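PDB 1KNV: Bse634I restriction endonuclease, which cleaves double-stranded DNA at a specific recognition sequence, acting as a type II restriction endonuclease of the PDDEXK superfamily. Local coordinates for residues A29-Y34 and K49-V54; L96-L100 and K153-K157; T120-Q126 and L223-Y227; I141-P145 and E212-L216; L197-L201 and S240-V244. The contacts are given in a common frame with arbitrary orientation. Residue numbers count along the deposited sequence, not the author numbering.

Interactions 4 and 5 lie deepest, each 13 Å from the chain's centre against 18 to 24 Å for interactions 1 to 3, though all five are only partly buried. Interaction 5 holds L197 of the Ca(2+) site and interaction 4 lies beside D146; no metal is bound here. Each centres on a polar contact, with apolar packing beside it. Interactions 3 and 4 share helix 203-227, but interaction 3 sits near the helix end, where a second subunit adds to it. Interactions 2 and 5 belong to the same mixed sheet; interaction 2 is mainly apolar. Interaction 1 packs two helices of its own, largely through leucines, with one E32-Y53 hydrogen bond.

Interaction 1 (A29-Y34 and K49-V54); sequences ALIELY and KLENYV
Residues 29-33 form the last turn of helix 26-33 and cross the 49-54 part of helix 43-60 at 100°, the short axes 10.5 Å apart at closest approach. A29 directs its CB across the crossing, 4.1 Å from L50 CD2 and 4.2 Å from V54 CG2; its CA is 6.8 Å from that of L50. L30 starts away from the partner, yet its m,t rotamer brings CD2 to 3.8 Å from L50 CD1. E32 OE1 accepts a very short 2.4 Å hydrogen bond from Y53 OH, and both atoms also bond to S8. L33 (m,t) has the largest buried area here: CD1 lies 3.5 Å from L50 CD2 and 3.7 Å from Y53 CB, while CD2 makes a CH-pi contact 3.9 Å from the Y53 ring centroid. Y34 leaves helical geometry; its ring edge meets L50 CD2, and its hydroxyl bonds to N46. Away from the Ca(2+) site, this is a near-perpendicular crossing of two consecutive helices, with helix 68-93 packing on L30 and L50.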
# COMPACT_ATOMS: atom_id res chain seq x y z
N ALA B 29 29.97 -4.22 -43.42
CA ALA B 29 30.67 -2.95 -43.35
C ALA B 29 31.56 -2.97 -42.11
O ALA B 29 32.72 -2.55 -42.17
CB ALA B 29 29.67 -1.80 -43.26
N LEU B 30 31.01 -3.45 -41.00
CA LEU B 30 31.74 -3.52 -39.74
C LEU B 30 32.96 -4.42 -39.81
O LEU B 30 34.06 -4.02 -39.41
CB LEU B 30 30.82 -4.02 -38.62
CG LEU B 30 29.80 -3.01 -38.08
CD1 LEU B 30 28.85 -3.72 -37.16
CD2 LEU B 30 30.51 -1.90 -37.36
N ILE B 31 32.76 -5.62 -40.32
CA ILE B 31 33.85 -6.58 -40.44
C ILE B 31 34.95 -6.06 -41.35
O ILE B 31 36.13 -6.12 -41.00
CB ILE B 31 33.32 -7.92 -40.98
CG1 ILE B 31 32.21 -8.43 -40.07
CG2 ILE B 31 34.45 -8.93 -41.06
CD1 ILE B 31 31.59 -9.70 -40.54
N GLU B 32 34.55 -5.55 -42.51
CA GLU B 32 35.48 -5.01 -43.49
C GLU B 32 36.32 -3.88 -42.91
O GLU B 32 37.48 -3.72 -43.29
CB GLU B 32 34.72 -4.52 -44.73
CG GLU B 32 34.42 -5.63 -45.74
CD GLU B 32 33.46 -5.17 -46.83
OE1 GLU B 32 33.50 -3.97 -47.17
OE2 GLU B 32 32.69 -6.01 -47.34
N LEU B 33 35.75 -3.09 -42.01
CA LEU B 33 36.49 -1.98 -41.45
C LEU B 33 37.08 -2.27 -40.07
O LEU B 33 37.81 -1.45 -39.52
CB LEU B 33 35.62 -0.73 -41.37
CG LEU B 33 35.12 -0.14 -42.66
CD1 LEU B 33 34.32 1.12 -42.39
CD2 LEU B 33 36.32 0.15 -43.51
N TYR B 34 36.81 -3.46 -39.53
CA TYR B 34 37.37 -3.82 -38.23
C TYR B 34 37.95 -5.23 -38.17
O TYR B 34 37.66 -6.01 -37.27
CB TYR B 34 36.33 -3.63 -37.12
CG TYR B 34 35.84 -2.20 -37.02
CD1 TYR B 34 34.69 -1.78 -37.69
CD2 TYR B 34 36.55 -1.25 -36.30
CE1 TYR B 34 34.27 -0.46 -37.63
CE2 TYR B 34 36.14 0.07 -36.25
CZ TYR B 34 34.99 0.45 -36.92
OH TYR B 34 34.58 1.76 -36.87
N LYS B 49 32.45 7.41 -40.46
CA LYS B 49 33.42 6.66 -41.25
C LYS B 49 32.75 5.50 -41.96
O LYS B 49 32.93 5.31 -43.16
CB LYS B 49 34.53 6.14 -40.35
CG LYS B 49 35.24 4.92 -40.87
CD LYS B 49 36.19 4.40 -39.80
CE LYS B 49 36.88 3.11 -40.21
NZ LYS B 49 37.72 2.59 -39.10
N LEU B 50 32.00 4.72 -41.20
CA LEU B 50 31.29 3.58 -41.75
C LEU B 50 30.34 4.07 -42.84
O LEU B 50 30.27 3.48 -43.92
CB LEU B 50 30.50 2.86 -40.64
CG LEU B 50 31.31 1.92 -39.74
CD1 LEU B 50 30.61 1.71 -38.41
CD2 LEU B 50 31.51 0.59 -40.44
N GLU B 51 29.63 5.16 -42.57
CA GLU B 51 28.71 5.72 -43.55
C GLU B 51 29.42 6.09 -44.84
O GLU B 51 29.06 5.62 -45.93
CB GLU B 51 28.00 6.95 -42.98
CG GLU B 51 27.06 7.60 -43.99
CD GLU B 51 26.03 8.49 -43.35
OE1 GLU B 51 25.22 9.08 -44.10
OE2 GLU B 51 26.01 8.60 -42.10
N ASN B 52 30.43 6.94 -44.72
CA ASN B 52 31.20 7.38 -45.87
C ASN B 52 31.79 6.18 -46.59
O ASN B 52 31.85 6.16 -47.82
CB ASN B 52 32.32 8.32 -45.43
CG ASN B 52 31.79 9.54 -44.72
OD1 ASN B 52 30.73 10.05 -45.07
ND2 ASN B 52 32.53 10.02 -43.73
N TYR B 53 32.22 5.18 -45.83
CA TYR B 53 32.77 4.00 -46.45
C TYR B 53 31.75 3.38 -47.38
O TYR B 53 32.04 3.07 -48.53
CB TYR B 53 33.15 2.96 -45.42
CG TYR B 53 33.58 1.66 -46.04
CD1 TYR B 53 34.79 1.56 -46.73
CD2 TYR B 53 32.80 0.52 -45.92
CE1 TYR B 53 35.21 0.35 -47.28
CE2 TYR B 53 33.21 -0.69 -46.47
CZ TYR B 53 34.42 -0.77 -47.14
OH TYR B 53 34.84 -1.98 -47.64
N VAL B 54 30.54 3.17 -46.88
CA VAL B 54 29.48 2.59 -47.69
C VAL B 54 29.18 3.53 -48.86
O VAL B 54 28.88 3.08 -49.97
CB VAL B 54 28.20 2.34 -46.86
CG1 VAL B 54 27.05 1.91 -47.76
CG2 VAL B 54 28.47 1.26 -45.82

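Interaction 2 (L96-L100 and K153-K157); sequences LNDYL and KDLIK
The edge of the central mixed sheet meets a 3-10 turn here: strand 99-103, outermost within the chain, starts after a type I beta turn from L96 to Y99, and residues 153-155 form the 3-10 turn that follows the adjacent antiparallel strand 147-151. D98 and K153 are the nearest pair across the segments, their CA atoms 4.2 Å apart. I156, which has more area buried than any other residue of the contact, extends its chain toward the strand in the m,m rotamer. Its CD1 reaches 3.4 Å from L100 CD2 and 3.5 Å from Y99 O, filling the space beside the strand backbone. L100 (m,t) points back at the turn to meet it, and its CD1 lies 3.9 Å from L155 CB; the helical backbone of the turn is held by I156 N bonding to K153 O at 3.1 Å. Y160 and I182 from loops also touch L100, so that this leucine is buried, while the backbone of L100 pairs with I150. D98, with chi1 near -52°, starts sideways but ends close to the turn, where D98 OD1 sits 3.2 Å from the aliphatic K153 CG.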
# COMPACT_ATOMS: atom_id res chain seq x y z
N LEU B 96 34.03 -8.76 -14.20
CA LEU B 96 32.75 -8.88 -13.51
C LEU B 96 32.19 -10.25 -13.83
O LEU B 96 31.27 -10.39 -14.64
CB LEU B 96 31.79 -7.79 -14.00
CG LEU B 96 32.22 -6.35 -13.72
CD1 LEU B 96 31.31 -5.39 -14.44
CD2 LEU B 96 32.18 -6.09 -12.23
N ASN B 97 32.74 -11.28 -13.19
CA ASN B 97 32.32 -12.64 -13.45
C ASN B 97 30.88 -13.00 -13.10
O ASN B 97 30.42 -14.06 -13.48
CB ASN B 97 33.26 -13.63 -12.75
CG ASN B 97 33.23 -13.51 -11.23
OD1 ASN B 97 32.35 -12.85 -10.66
ND2 ASN B 97 34.18 -14.15 -10.56
N ASP B 98 30.16 -12.13 -12.40
CA ASP B 98 28.78 -12.44 -12.05
C ASP B 98 27.78 -11.61 -12.83
O ASP B 98 26.58 -11.78 -12.67
CB ASP B 98 28.54 -12.22 -10.57
CG ASP B 98 29.54 -12.93 -9.71
OD1 ASP B 98 29.83 -14.12 -9.98
OD2 ASP B 98 30.04 -12.30 -8.75
N TYR B 99 28.29 -10.71 -13.67
CA TYR B 99 27.45 -9.81 -14.45
C TYR B 99 27.36 -10.11 -15.95
O TYR B 99 28.29 -10.63 -16.56
CB TYR B 99 27.94 -8.38 -14.28
CG TYR B 99 27.68 -7.78 -12.92
CD1 TYR B 99 26.56 -6.98 -12.69
CD2 TYR B 99 28.55 -8.02 -11.86
CE1 TYR B 99 26.32 -6.43 -11.44
CE2 TYR B 99 28.32 -7.47 -10.61
CZ TYR B 99 27.21 -6.68 -10.40
OH TYR B 99 26.98 -6.12 -9.17
N LEU B 100 26.21 -9.76 -16.51
CA LEU B 100 25.96 -9.89 -17.93
C LEU B 100 25.33 -8.56 -18.32
O LEU B 100 24.37 -8.11 -17.70
CB LEU B 100 24.97 -11.02 -18.25
CG LEU B 100 25.44 -12.48 -18.19
CD1 LEU B 100 24.34 -13.42 -18.72
CD2 LEU B 100 26.71 -12.64 -19.02
N LYS B 153 25.54 -15.22 -11.09
CA LYS B 153 26.71 -16.02 -11.39
C LYS B 153 26.49 -17.26 -12.24
O LYS B 153 27.25 -17.51 -13.17
CB LYS B 153 27.43 -16.43 -10.10
CG LYS B 153 28.77 -17.10 -10.36
CD LYS B 153 29.54 -17.37 -9.09
CE LYS B 153 30.85 -18.08 -9.41
NZ LYS B 153 31.65 -18.41 -8.20
N ASP B 154 25.46 -18.03 -11.94
CA ASP B 154 25.21 -19.26 -12.68
C ASP B 154 24.86 -19.08 -14.15
O ASP B 154 24.69 -20.06 -14.87
CB ASP B 154 24.11 -20.08 -11.98
CG ASP B 154 22.72 -19.51 -12.19
OD1 ASP B 154 22.59 -18.47 -12.87
OD2 ASP B 154 21.76 -20.12 -11.69
N LEU B 155 24.75 -17.84 -14.62
CA LEU B 155 24.43 -17.58 -16.02
C LEU B 155 25.69 -17.40 -16.87
O LEU B 155 25.62 -17.36 -18.10
CB LEU B 155 23.58 -16.31 -16.16
CG LEU B 155 22.18 -16.31 -15.57
CD1 LEU B 155 21.53 -14.97 -15.83
CD2 LEU B 155 21.37 -17.41 -16.19
N ILE B 156 26.83 -17.29 -16.20
CA ILE B 156 28.11 -17.06 -16.85
C ILE B 156 28.80 -18.27 -17.47
O ILE B 156 29.09 -19.25 -16.79
CB ILE B 156 29.09 -16.38 -15.87
CG1 ILE B 156 28.39 -15.18 -15.21
CG2 ILE B 156 30.37 -15.95 -16.60
CD1 ILE B 156 27.92 -14.12 -16.16
N LYS B 157 29.05 -18.19 -18.78
CA LYS B 157 29.73 -19.25 -19.51
C LYS B 157 31.15 -18.76 -19.79
O LYS B 157 31.36 -17.56 -20.02
CB LYS B 157 29.01 -19.54 -20.83
CG LYS B 157 27.56 -19.93 -20.64
CD LYS B 157 26.98 -20.68 -21.84
CE LYS B 157 26.95 -19.83 -23.10
NZ LYS B 157 26.40 -20.57 -24.27

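Interaction 3 (T120-Q126 and L223-Y227); sequences TREKLHQ and LKMRY
Two hydrogen bonds clamp helix 120-126 onto helix 223-227. Y227 OH donates to T120 OG1 at 2.7 Å, and T120 OG1 is also paired with D117. R226 NH1 donates to K123 O, a carbonyl on the flank of the first helix, at 3.1 Å and 146°; R226, with its chi1 to chi3 all m, curls its guanidinium so that K123 CB lies over one face. Water 1 adds a bridge, accepting from K123 NZ at 3.1 Å and donating to R226 O at 2.9 Å. K123, reaching across with chi1 m and chi2 and chi3 t, then lays its chain over the Y227 ring: K123 CE is 3.7 Å from the centroid in a CH-pi contact, and NZ makes a cation-pi contact at 5.0 Å from that centroid. Behind this, L124 CD2 packs on L223 CD2 at 3.7 Å, and T120 CG2 lies 3.9 Å from L223 CD1. The segment axes approach to 11.1 Å at an angle of 111°, with K123 and R226 nearest in register, their CA atoms 7.8 Å apart. W188 stacks on Y227. The second subunit reaches in too, its R226 bonding to R226 O and its W228 O to Q126 NE2, so this crossed-helix packing is part of a subunit interface.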
# COMPACT_ATOMS: atom_id res chain seq x y z
N THR B 120 8.39 -16.41 -11.99
CA THR B 120 8.19 -14.99 -12.18
C THR B 120 7.22 -14.67 -13.32
O THR B 120 6.33 -13.84 -13.17
CB THR B 120 9.52 -14.28 -12.43
OG1 THR B 120 10.37 -14.45 -11.28
CG2 THR B 120 9.30 -12.80 -12.71
N ARG B 121 7.38 -15.34 -14.47
CA ARG B 121 6.49 -15.12 -15.61
C ARG B 121 5.02 -15.47 -15.31
O ARG B 121 4.11 -14.80 -15.78
CB ARG B 121 6.99 -15.92 -16.83
CG ARG B 121 8.38 -15.48 -17.29
CD ARG B 121 8.59 -15.77 -18.76
NE ARG B 121 7.69 -14.99 -19.61
CZ ARG B 121 7.39 -15.31 -20.87
NH1 ARG B 121 7.91 -16.39 -21.43
NH2 ARG B 121 6.55 -14.54 -21.56
N GLU B 122 4.80 -16.51 -14.52
CA GLU B 122 3.44 -16.89 -14.14
C GLU B 122 2.79 -15.76 -13.31
O GLU B 122 1.61 -15.47 -13.46
CB GLU B 122 3.48 -18.19 -13.33
CG GLU B 122 3.09 -19.44 -14.12
CD GLU B 122 3.62 -20.73 -13.50
OE1 GLU B 122 3.66 -20.84 -12.25
OE2 GLU B 122 4.00 -21.64 -14.27
N LYS B 123 3.57 -15.13 -12.43
CA LYS B 123 3.03 -14.05 -11.62
C LYS B 123 2.62 -12.87 -12.50
O LYS B 123 1.61 -12.23 -12.26
CB LYS B 123 4.04 -13.59 -10.56
CG LYS B 123 4.43 -14.68 -9.55
CD LYS B 123 5.08 -14.06 -8.33
CE LYS B 123 5.72 -15.11 -7.46
NZ LYS B 123 4.76 -16.18 -7.16
N LEU B 124 3.42 -12.59 -13.51
CA LEU B 124 3.13 -11.49 -14.41
C LEU B 124 1.95 -11.86 -15.30
O LEU B 124 1.13 -11.01 -15.64
CB LEU B 124 4.35 -11.16 -15.26
CG LEU B 124 5.59 -10.67 -14.49
CD1 LEU B 124 6.72 -10.38 -15.46
CD2 LEU B 124 5.24 -9.42 -13.70
N HIS B 125 1.86 -13.14 -15.69
CA HIS B 125 0.75 -13.58 -16.53
C HIS B 125 -0.53 -13.54 -15.74
O HIS B 125 -1.59 -13.23 -16.27
CB HIS B 125 1.01 -15.00 -17.04
CG HIS B 125 2.05 -15.06 -18.11
ND1 HIS B 125 2.95 -16.10 -18.21
CD2 HIS B 125 2.33 -14.20 -19.11
CE1 HIS B 125 3.75 -15.87 -19.24
NE2 HIS B 125 3.40 -14.73 -19.80
N GLN B 126 -0.43 -13.84 -14.45
CA GLN B 126 -1.60 -13.79 -13.61
C GLN B 126 -2.05 -12.32 -13.48
O GLN B 126 -3.25 -12.02 -13.49
CB GLN B 126 -1.25 -14.40 -12.26
CG GLN B 126 -2.36 -14.47 -11.27
CD GLN B 126 -2.59 -13.14 -10.59
OE1 GLN B 126 -1.65 -12.37 -10.42
NE2 GLN B 126 -3.83 -12.88 -10.19
N LEU B 223 6.47 -6.89 -8.56
CA LEU B 223 7.14 -8.14 -8.21
C LEU B 223 7.66 -8.13 -6.78
O LEU B 223 7.64 -9.16 -6.12
CB LEU B 223 8.28 -8.42 -9.19
CG LEU B 223 7.79 -8.82 -10.57
CD1 LEU B 223 8.99 -9.10 -11.47
CD2 LEU B 223 6.89 -10.07 -10.45
N LYS B 224 8.13 -6.98 -6.28
CA LYS B 224 8.62 -6.90 -4.90
C LYS B 224 7.51 -7.23 -3.91
O LYS B 224 7.79 -7.83 -2.88
CB LYS B 224 9.16 -5.51 -4.57
CG LYS B 224 10.42 -5.16 -5.33
CD LYS B 224 10.85 -3.73 -5.03
CE LYS B 224 11.22 -3.57 -3.57
NZ LYS B 224 11.61 -2.16 -3.27
N MET B 225 6.27 -6.83 -4.20
CA MET B 225 5.14 -7.11 -3.31
C MET B 225 4.72 -8.57 -3.40
O MET B 225 4.35 -9.19 -2.40
CB MET B 225 3.96 -6.17 -3.61
CG MET B 225 4.14 -4.76 -3.04
SD MET B 225 2.62 -3.78 -2.88
CE MET B 225 3.28 -2.15 -2.50
N ARG B 226 4.75 -9.14 -4.61
CA ARG B 226 4.43 -10.54 -4.80
C ARG B 226 5.39 -11.47 -4.05
O ARG B 226 4.96 -12.41 -3.38
CB ARG B 226 4.44 -10.89 -6.28
CG ARG B 226 3.40 -10.13 -7.10
CD ARG B 226 1.96 -10.47 -6.71
NE ARG B 226 1.54 -11.81 -7.13
CZ ARG B 226 1.19 -12.15 -8.37
NH1 ARG B 226 1.19 -11.26 -9.36
NH2 ARG B 226 0.82 -13.39 -8.63
N TYR B 227 6.69 -11.20 -4.17
CA TYR B 227 7.72 -12.01 -3.54
C TYR B 227 8.08 -11.54 -2.14
O TYR B 227 8.87 -12.19 -1.44
CB TYR B 227 9.00 -12.00 -4.37
CG TYR B 227 8.99 -12.87 -5.61
CD1 TYR B 227 8.78 -12.31 -6.87
CD2 TYR B 227 9.21 -14.24 -5.53
CE1 TYR B 227 8.81 -13.10 -8.01
CE2 TYR B 227 9.24 -15.04 -6.66
CZ TYR B 227 9.04 -14.46 -7.90
OH TYR B 227 9.08 -15.25 -9.02
O HOH W 1 3.63 -14.63 -4.68

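Interaction 4 (I141-P145 and E212-L216); sequences ITSNP and EGNIL
An extended stretch, residues 141-145, crosses one side of helix 212-216, and the rotamers decide where it touches. S143 (chi1 p) turns its OG to E212, donating a 2.7 Å hydrogen bond to E212 OE1. E212 meets it with an extended t,t chain, chi3 near -84°, and its other oxygen, OE2, lies 3.6 Å from P145 CA and accepts from Y236 OH. The E212 side chain is about 5 Å from that of D146, which binds Ca(2+) in another structure of this protein (no metal is bound here), a position consistent with the acidic cluster of a PDDEXK nuclease. One turn on, I215 (m,m) brings CG2 within 3.7 Å of I141 O and 3.9 Å of T142 CA, while T142 CG2 is 4.0 Å from I215 CG2. T142 (chi1 p) bonds its OG1 to R113. L216 (m,t) swings inward, its CD2 3.8 Å from S143 O and CD1 4.0 Å from P145 CD. N144 points the other way and is held by F110, F112 and P105. The segment thus leads from helix 118-131 along helix 203-227 into strand 147-151 of the sheet, with I215 packing also on T257 of a fourth subunit.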
# COMPACT_ATOMS: atom_id res chain seq x y z
N ILE B 141 1.21 -3.35 -20.68
CA ILE B 141 2.01 -3.24 -21.90
C ILE B 141 3.42 -2.83 -21.52
O ILE B 141 3.63 -1.72 -21.04
CB ILE B 141 1.43 -2.18 -22.85
CG1 ILE B 141 0.01 -2.56 -23.25
CG2 ILE B 141 2.30 -2.05 -24.10
CD1 ILE B 141 -0.67 -1.54 -24.11
N THR B 142 4.38 -3.72 -21.73
CA THR B 142 5.76 -3.42 -21.40
C THR B 142 6.60 -3.32 -22.67
O THR B 142 6.17 -3.71 -23.75
CB THR B 142 6.34 -4.51 -20.46
OG1 THR B 142 6.24 -5.78 -21.09
CG2 THR B 142 5.58 -4.54 -19.13
N SER B 143 7.80 -2.77 -22.54
CA SER B 143 8.71 -2.63 -23.67
C SER B 143 10.09 -3.13 -23.25
O SER B 143 10.29 -3.53 -22.10
CB SER B 143 8.80 -1.17 -24.12
OG SER B 143 9.22 -0.34 -23.05
N ASN B 144 11.04 -3.09 -24.18
CA ASN B 144 12.40 -3.55 -23.92
C ASN B 144 13.43 -2.45 -23.74
O ASN B 144 13.56 -1.57 -24.59
CB ASN B 144 12.91 -4.40 -25.08
CG ASN B 144 12.42 -5.80 -25.03
OD1 ASN B 144 11.48 -6.12 -24.30
ND2 ASN B 144 13.03 -6.66 -25.83
N PRO B 145 14.16 -2.48 -22.62
CA PRO B 145 15.19 -1.45 -22.44
C PRO B 145 16.23 -1.89 -23.47
O PRO B 145 16.31 -3.08 -23.79
CB PRO B 145 15.64 -1.68 -21.00
CG PRO B 145 15.43 -3.12 -20.81
CD PRO B 145 14.08 -3.35 -21.45
N GLU B 212 9.12 4.70 -20.15
CA GLU B 212 9.70 3.37 -20.04
C GLU B 212 10.18 3.13 -18.61
O GLU B 212 10.00 2.04 -18.06
CB GLU B 212 10.84 3.20 -21.05
CG GLU B 212 11.61 1.91 -20.89
CD GLU B 212 12.32 1.47 -22.15
OE1 GLU B 212 11.68 0.83 -23.00
OE2 GLU B 212 13.53 1.78 -22.30
N GLY B 213 10.77 4.14 -17.99
CA GLY B 213 11.22 3.99 -16.62
C GLY B 213 10.05 3.73 -15.69
O GLY B 213 10.15 2.92 -14.77
N ASN B 214 8.93 4.41 -15.91
CA ASN B 214 7.75 4.21 -15.08
C ASN B 214 7.16 2.83 -15.26
O ASN B 214 6.76 2.20 -14.28
CB ASN B 214 6.68 5.26 -15.40
CG ASN B 214 6.85 6.50 -14.59
OD1 ASN B 214 6.68 6.47 -13.36
ND2 ASN B 214 7.18 7.61 -15.24
N ILE B 215 7.10 2.38 -16.51
CA ILE B 215 6.56 1.06 -16.86
C ILE B 215 7.36 -0.08 -16.25
O ILE B 215 6.80 -0.99 -15.61
CB ILE B 215 6.49 0.86 -18.40
CG1 ILE B 215 5.36 1.70 -18.98
CG2 ILE B 215 6.25 -0.60 -18.74
CD1 ILE B 215 3.98 1.20 -18.55
N LEU B 216 8.68 -0.05 -16.44
CA LEU B 216 9.54 -1.09 -15.92
C LEU B 216 9.69 -1.07 -14.40
O LEU B 216 9.62 -2.11 -13.75
CB LEU B 216 10.91 -1.02 -16.60
CG LEU B 216 10.87 -1.29 -18.11
CD1 LEU B 216 12.23 -1.04 -18.71
CD2 LEU B 216 10.41 -2.73 -18.37

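Interaction 5 (L197-L201 and S240-V244); sequences LKTSL and SSEPV
One carbonyl collects several partners: K198 O accepts the 3.0 Å hydrogen bond from S241 N (134°), takes a CA-H...O contact from S240 CA at 3.3 Å, and receives water 2 at 3.2 Å. That water also bonds S241 OG at 3.0 Å. A parallel bridge pairs K198 with S240, CA atoms 4.9 Å apart, both side chains on the sheet face toward which helix 203-227 packs. The end of K198 (m,m) leads away from the bridge; its side chain lies about 5 Å from that of D146. Strand 191-198, helix 203-227 and strand 235-240 form a beta-alpha-beta unit, and this contact, at the strand ends, holds L197 of the Ca(2+) site, empty in this chain; L197 N bonds to D146, and K198 may correspond to the PDDEXK lysine. After the bridge, T199 is helical in backbone, and T199 O faces S241 CB at 3.3 Å and E242 CG at 3.6 Å, with water 3 donating to T199 O (3.1 Å) and E242 OE2 (2.6 Å). S240 opens an ST turn, its OG accepting from E242 N at 3.1 Å. L201 (m,t) packs CD1 3.8 Å from V244 CG1 and CG 3.8 Å from S240 CB.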
# COMPACT_ATOMS: atom_id res chain seq x y z
N LEU B 197 18.59 3.71 -24.67
CA LEU B 197 19.54 4.45 -25.49
C LEU B 197 18.82 5.34 -26.51
O LEU B 197 18.05 4.84 -27.33
CB LEU B 197 20.45 3.48 -26.24
CG LEU B 197 21.21 2.48 -25.38
CD1 LEU B 197 21.96 1.52 -26.29
CD2 LEU B 197 22.17 3.20 -24.45
N LYS B 198 19.08 6.65 -26.46
CA LYS B 198 18.42 7.59 -27.38
C LYS B 198 19.40 8.42 -28.21
O LYS B 198 20.45 8.85 -27.72
CB LYS B 198 17.49 8.55 -26.62
CG LYS B 198 16.45 7.89 -25.74
CD LYS B 198 15.50 6.99 -26.51
CE LYS B 198 14.51 6.32 -25.55
NZ LYS B 198 13.71 5.28 -26.20
N THR B 199 19.05 8.67 -29.47
CA THR B 199 19.89 9.45 -30.36
C THR B 199 20.11 10.85 -29.81
O THR B 199 21.18 11.44 -29.97
CB THR B 199 19.24 9.55 -31.75
OG1 THR B 199 19.15 8.23 -32.31
CG2 THR B 199 20.08 10.41 -32.66
N SER B 200 19.09 11.37 -29.15
CA SER B 200 19.15 12.70 -28.55
C SER B 200 18.01 12.79 -27.57
O SER B 200 17.18 11.88 -27.50
CB SER B 200 18.99 13.78 -29.62
OG SER B 200 17.71 13.71 -30.22
N LEU B 201 17.95 13.88 -26.82
CA LEU B 201 16.87 14.05 -25.85
C LEU B 201 15.76 14.94 -26.38
O LEU B 201 15.11 15.68 -25.64
CB LEU B 201 17.43 14.57 -24.53
CG LEU B 201 18.32 13.53 -23.83
CD1 LEU B 201 18.74 14.02 -22.45
CD2 LEU B 201 17.55 12.22 -23.72
N SER B 240 22.07 9.36 -23.82
CA SER B 240 21.88 10.14 -25.04
C SER B 240 23.17 10.16 -25.85
O SER B 240 24.26 10.08 -25.29
CB SER B 240 21.48 11.57 -24.70
OG SER B 240 21.38 12.36 -25.88
N SER B 241 23.04 10.25 -27.17
CA SER B 241 24.23 10.31 -28.02
C SER B 241 24.69 11.76 -28.19
O SER B 241 25.71 12.03 -28.84
CB SER B 241 23.95 9.68 -29.38
OG SER B 241 23.94 8.27 -29.28
N GLU B 242 23.95 12.69 -27.58
CA GLU B 242 24.27 14.12 -27.62
C GLU B 242 24.51 14.59 -26.19
O GLU B 242 24.07 13.95 -25.24
CB GLU B 242 23.09 14.92 -28.19
CG GLU B 242 22.75 14.62 -29.63
CD GLU B 242 23.88 14.96 -30.58
OE1 GLU B 242 24.45 16.07 -30.47
OE2 GLU B 242 24.20 14.12 -31.45
N PRO B 243 25.23 15.71 -26.01
CA PRO B 243 25.49 16.20 -24.66
C PRO B 243 24.14 16.43 -23.98
O PRO B 243 23.14 16.66 -24.66
CB PRO B 243 26.23 17.51 -24.91
CG PRO B 243 27.00 17.22 -26.16
CD PRO B 243 25.96 16.51 -27.01
N VAL B 244 24.10 16.36 -22.65
CA VAL B 244 22.84 16.55 -21.94
C VAL B 244 22.73 17.93 -21.30
O VAL B 244 23.58 18.32 -20.48
CB VAL B 244 22.63 15.44 -20.85
CG1 VAL B 244 21.31 15.63 -20.12
CG2 VAL B 244 22.66 14.06 -21.50
O HOH W 2 22.65 6.51 -27.29
O HOH W 3 22.86 12.14 -32.50